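Long-range contacts in mandelate racemase / muconate lactonizing enzyme family protein (Agrobacterium tumefaciens, PDB 4DXK), which belongs to the mandelate racemase subgroup of the enolase superfamily and probably acts as a racemase or lyase: residues Q101-L106 / A374-E379; T29-T34 / G322-C327. All coordinates share one frame; numbering follows the deposited sequence. Where two conformers were deposited one is given.

Contact 1 of 2, residues Q101-L106 / A374-E379; sequences QPIAQL and AGLGME
A single beta bridge between Pro102 and Gly375 joins the start of the short helix 103-106 to a type II' turn running from Ala374 to Gly377. Two backbone hydrogen bonds make it. Gly375 N gives its hydrogen to Gln101 O at 2.8 Å, and Ile103 N gives its own to Gly375 O at 3.0 Å, so Gly375 is held through both its amide and its carbonyl. Both bonds are nearly straight at the hydrogen, the first at 167°, yet each donor stands above the plane of the carbonyl it meets. Pro102, at the N-cap position, has no N-H to offer; its CA makes a CA-H...O contact with Gly375 O at 3.6 Å. Gly375 has a positive phi (67°), which suits a glycine at this place in the turn.

One apolar side-chain contact extends the bridge. Ile103 carries CG1 anti to its carbonyl carbon (chi1 -72°), and from there CD1 reaches over the Gly375-Leu376 peptide, 3.7 Å from Leu376 N, and meets the Leu376 branch at CD2, 3.8 Å away. Leu376 N itself is hydrogen-bonded to Asp93 OD1, and Leu376 O accepts from His331 NE2.

The bridge thus ties a segment of the N-terminal family region to a loop of the barrel region. Ile103 packs on Trp92 of helix 79-99 and on His331 of helix 323-335, Leu376 lies on Val324 and Ala328 of that second helix, and Gln101 packs on Thr99 of a second subunit.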
loop_
_atom_site.group_PDB
_atom_site.type_symbol
_atom_site.label_atom_id
_atom_site.label_comp_id
_atom_site.label_asym_id
_atom_site.label_seq_id
_atom_site.Cartn_x
_atom_site.Cartn_y
_atom_site.Cartn_z
ATOM N N GLN A 101 13.354 -44.785 -15.394
ATOM C CA GLN A 101 13.966 -43.718 -14.604
ATOM C C GLN A 101 13.258 -43.538 -13.277
ATOM O O GLN A 101 12.028 -43.609 -13.207
ATOM C CB GLN A 101 13.909 -42.388 -15.362
ATOM C CG GLN A 101 14.781 -42.362 -16.608
ATOM C CD GLN A 101 16.262 -42.456 -16.290
ATOM O OE1 GLN A 101 16.710 -42.090 -15.209
ATOM N NE2 GLN A 101 17.038 -42.977 -17.242
ATOM N N PRO A 102 14.020 -43.288 -12.208
ATOM C CA PRO A 102 13.361 -42.881 -10.961
ATOM C C PRO A 102 12.601 -41.569 -11.121
ATOM O O PRO A 102 12.995 -40.719 -11.929
ATOM C CB PRO A 102 14.539 -42.664 -10.001
ATOM C CG PRO A 102 15.688 -43.446 -10.612
ATOM C CD PRO A 102 15.487 -43.281 -12.093
ATOM N N ILE A 103 11.537 -41.392 -10.352
ATOM C CA ILE A 103 10.805 -40.127 -10.388
ATOM C C ILE A 103 11.712 -38.902 -10.183
ATOM O O ILE A 103 11.560 -37.905 -10.888
ATOM C CB ILE A 103 9.598 -40.131 -9.423
ATOM C CG1 ILE A 103 8.499 -41.048 -9.973
ATOM C CG2 ILE A 103 9.053 -38.722 -9.197
ATOM C CD1 ILE A 103 7.419 -41.386 -8.968
ATOM N N ALA A 104 12.668 -38.979 -9.259
ATOM C CA ALA A 104 13.531 -37.825 -9.013
ATOM C C ALA A 104 14.250 -37.393 -10.287
ATOM O O ALA A 104 14.467 -36.208 -10.515
ATOM C CB ALA A 104 14.532 -38.120 -7.912
ATOM N N GLN A 105 14.626 -38.354 -11.124
ATOM C CA GLN A 105 15.257 -38.019 -12.392
ATOM C C GLN A 105 14.287 -37.287 -13.315
ATOM O O GLN A 105 14.631 -36.266 -13.914
ATOM C CB GLN A 105 15.806 -39.262 -13.092
ATOM C CG GLN A 105 16.454 -38.918 -14.430
ATOM C CD GLN A 105 17.613 -37.950 -14.264
ATOM O OE1 GLN A 105 18.554 -38.234 -13.537
ATOM N NE2 GLN A 105 17.538 -36.803 -14.922
ATOM N N LEU A 106 13.070 -37.798 -13.427
ATOM C CA LEU A 106 12.084 -37.202 -14.311
ATOM C C LEU A 106 11.693 -35.799 -13.866
ATOM O O LEU A 106 11.260 -35.003 -14.689
ATOM C CB LEU A 106 10.854 -38.107 -14.433
ATOM C CG LEU A 106 11.118 -39.466 -15.083
ATOM C CD1 LEU A 106 9.812 -40.228 -15.174
ATOM C CD2 LEU A 106 11.764 -39.310 -16.458
ATOM N N ALA A 374 12.954 -47.838 -11.106
ATOM C CA ALA A 374 12.190 -46.914 -11.928
ATOM C C ALA A 374 10.902 -46.481 -11.232
ATOM O O ALA A 374 10.333 -47.215 -10.414
ATOM C CB ALA A 374 11.881 -47.563 -13.261
ATOM N N GLY A 375 10.423 -45.286 -11.566
ATOM C CA GLY A 375 9.217 -44.765 -10.949
ATOM C C GLY A 375 9.453 -44.491 -9.475
ATOM O O GLY A 375 10.464 -43.882 -9.100
ATOM N N LEU A 376 8.517 -44.937 -8.639
ATOM C CA LEU A 376 8.660 -44.819 -7.187
ATOM C C LEU A 376 9.793 -45.676 -6.653
ATOM O O LEU A 376 10.449 -45.309 -5.678
ATOM C CB LEU A 376 7.377 -45.276 -6.488
ATOM C CG LEU A 376 6.116 -44.449 -6.687
ATOM C CD1 LEU A 376 4.883 -45.278 -6.313
ATOM C CD2 LEU A 376 6.190 -43.179 -5.842
ATOM N N GLY A 377 9.981 -46.844 -7.264
ATOM C CA GLY A 377 10.857 -47.868 -6.713
ATOM C C GLY A 377 10.137 -48.787 -5.731
ATOM O O GLY A 377 10.775 -49.435 -4.895
ATOM N N MET A 378 8.810 -48.853 -5.824
ATOM C CA MET A 378 8.053 -49.750 -4.962
ATOM C C MET A 378 6.714 -50.090 -5.585
ATOM O O MET A 378 6.186 -49.339 -6.404
ATOM C CB MET A 378 7.804 -49.088 -3.609
ATOM C CG MET A 378 6.699 -48.053 -3.704
ATOM S SD MET A 378 6.652 -46.689 -2.551
ATOM C CE MET A 378 6.408 -47.476 -0.985
ATOM N N GLU A 379 6.196 -51.260 -5.204
ATOM C CA GLU A 379 4.872 -51.736 -5.599
ATOM C C GLU A 379 4.131 -52.192 -4.337
ATOM O O GLU A 379 4.745 -52.335 -3.285
ATOM C CB GLU A 379 5.000 -52.914 -6.572
ATOM C CG GLU A 379 5.444 -52.551 -7.996
ATOM C CD GLU A 379 6.907 -52.125 -8.094
ATOM O OE1 GLU A 379 7.766 -52.747 -7.431
ATOM O OE2 GLU A 379 7.199 -51.166 -8.844
#

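Contact 2 of 2, residues T29-T34 / G322-C327; sequences TGLGET and GPVVLC
Glu33 OE2 takes a hydrogen bond from Val325 N at 2.9 Å and another from a water at 2.8 Å, while the other oxygen, OE1, accepts from Val324 N at 3.0 Å. Both amides come from above the carboxylate plane, the one on OE2 by 55°. The chain reaches them because CG is anti to the backbone N (chi1 -174°) and the next torsion is extended too, carrying the carboxylate to the first turn of helix 323-335. Two N-H groups at a helix N-terminus are thus met by one acidic group, an end where the helix dipole would probably favour its charge. Trp19 NE1, on the adjoining strand 17-24, donates to OE1 as well. Gly322, the N-cap residue, brings its CA to 3.1 Å from Glu33 OE2, a close approach that glycine allows.

Strand 30-35 is an edge strand of the four-stranded antiparallel sheet of the N-terminal capping domain, and helix 323-335 belongs to the barrel; their local axes cross at -104°. Nearer the backbone, Glu33 CB lies 3.6 Å from Val324 CB. Further back along the strand, Leu31 CD2 meets Val324 CG2 at 3.6 Å, and Ile89 of helix 79-99 also packs on Val324.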
loop_
_atom_site.group_PDB
_atom_site.type_symbol
_atom_site.label_atom_id
_atom_site.label_comp_id
_atom_site.label_asym_id
_atom_site.label_seq_id
_atom_site.Cartn_x
_atom_site.Cartn_y
_atom_site.Cartn_z
ATOM N N THR A 29 1.626 -50.655 -14.412
ATOM C CA THR A 29 0.657 -50.202 -13.423
ATOM C C THR A 29 1.286 -49.171 -12.501
ATOM O O THR A 29 2.303 -49.438 -11.859
ATOM C CB THR A 29 0.134 -51.369 -12.577
ATOM O OG1 THR A 29 -0.477 -52.335 -13.441
ATOM C CG2 THR A 29 -0.901 -50.896 -11.569
ATOM N N GLY A 30 0.691 -47.984 -12.434
ATOM C CA GLY A 30 1.189 -46.943 -11.555
ATOM C C GLY A 30 0.500 -46.994 -10.206
ATOM O O GLY A 30 -0.701 -47.267 -10.118
ATOM N N LEU A 31 1.270 -46.724 -9.154
ATOM C CA LEU A 31 0.755 -46.717 -7.791
ATOM C C LEU A 31 0.740 -45.315 -7.203
ATOM O O LEU A 31 1.756 -44.611 -7.223
ATOM C CB LEU A 31 1.614 -47.634 -6.918
ATOM C CG LEU A 31 1.316 -47.685 -5.418
ATOM C CD1 LEU A 31 -0.090 -48.191 -5.129
ATOM C CD2 LEU A 31 2.356 -48.555 -4.727
ATOM N N GLY A 32 -0.417 -44.907 -6.691
ATOM C CA GLY A 32 -0.551 -43.650 -5.975
ATOM C C GLY A 32 -1.247 -43.884 -4.646
ATOM O O GLY A 32 -1.733 -44.978 -4.369
ATOM N N GLU A 33 -1.332 -42.839 -3.831
ATOM C CA GLU A 33 -1.801 -42.968 -2.460
ATOM C C GLU A 33 -2.291 -41.626 -1.966
ATOM O O GLU A 33 -1.771 -40.589 -2.368
ATOM C CB GLU A 33 -0.635 -43.448 -1.584
ATOM C CG GLU A 33 -0.930 -43.783 -0.129
ATOM C CD GLU A 33 0.369 -44.016 0.634
ATOM O OE1 GLU A 33 0.843 -45.179 0.716
ATOM O OE2 GLU A 33 0.954 -43.013 1.096
ATOM N N THR A 34 -3.272 -41.647 -1.077
ATOM C CA THR A 34 -3.637 -40.462 -0.318
ATOM C C THR A 34 -4.139 -40.893 1.060
ATOM O O THR A 34 -4.145 -42.084 1.383
ATOM C CB THR A 34 -4.626 -39.547 -1.088
ATOM O OG1 THR A 34 -4.782 -38.314 -0.378
ATOM C CG2 THR A 34 -5.974 -40.212 -1.250
ATOM N N GLY A 322 1.167 -42.476 4.618
ATOM C CA GLY A 322 1.454 -43.778 4.038
ATOM C C GLY A 322 2.832 -43.879 3.399
ATOM O O GLY A 322 3.528 -42.868 3.202
ATOM N N PRO A 323 3.239 -45.104 3.043
ATOM C CA PRO A 323 4.595 -45.329 2.527
ATOM C C PRO A 323 4.795 -44.759 1.123
ATOM O O PRO A 323 5.901 -44.336 0.787
ATOM C CB PRO A 323 4.723 -46.859 2.514
ATOM C CG PRO A 323 3.309 -47.362 2.459
ATOM C CD PRO A 323 2.499 -46.366 3.236
ATOM N N VAL A 324 3.752 -44.752 0.301
ATOM C CA VAL A 324 3.901 -44.220 -1.056
ATOM C C VAL A 324 4.109 -42.703 -1.013
ATOM O O VAL A 324 4.961 -42.167 -1.720
ATOM C CB VAL A 324 2.713 -44.604 -1.965
ATOM C CG1 VAL A 324 2.812 -43.912 -3.311
ATOM C CG2 VAL A 324 2.639 -46.110 -2.129
ATOM N N VAL A 325 3.346 -42.012 -0.174
ATOM C CA VAL A 325 3.555 -40.576 -0.005
ATOM C C VAL A 325 4.952 -40.289 0.538
ATOM O O VAL A 325 5.617 -39.378 0.057
ATOM C CB VAL A 325 2.448 -39.906 0.845
ATOM C CG1 VAL A 325 2.839 -38.486 1.269
ATOM C CG2 VAL A 325 1.168 -39.867 0.049
ATOM N N LEU A 326 5.419 -41.061 1.512
ATOM C CA LEU A 326 6.784 -40.868 1.985
ATOM C C LEU A 326 7.784 -41.032 0.838
ATOM O O LEU A 326 8.694 -40.213 0.661
ATOM C CB LEU A 326 7.106 -41.824 3.133
ATOM C CG LEU A 326 8.569 -41.808 3.591
ATOM C CD1 LEU A 326 8.978 -40.448 4.157
ATOM C CD2 LEU A 326 8.836 -42.902 4.614
ATOM N N CYS A 327 7.606 -42.078 0.041
ATOM C CA CYS A 327 8.536 -42.348 -1.037
ATOM C C CYS A 327 8.510 -41.267 -2.124
ATOM O O CYS A 327 9.551 -40.731 -2.513
ATOM C CB CYS A 327 8.256 -43.724 -1.634
ATOM S SG CYS A 327 9.372 -44.121 -2.963
HETATM O O HOH W 1 -0.681 -41.266 2.480
#

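The centres of contacts 1 and 2 lie 11 Å apart, and both bring the N-terminal family region against the barrel region, their segments alternating along the chain. They touch directly: Leu376 CD1 of contact 1 comes within 3.3 Å of Leu31 O, and Met378 SD lies 3.5 Å from Cys327 CB on the helix of contact 2. The carboxylate of Asp93, on helix 79-99, that bonds contact 1 also takes Leu31 N of contact 2, on OD2, and His331, further along helix 323-335, also bonds Ala104 N. Contact 2 is the more central; the Val325 side chain is about 12 Å from a bound sodium ion.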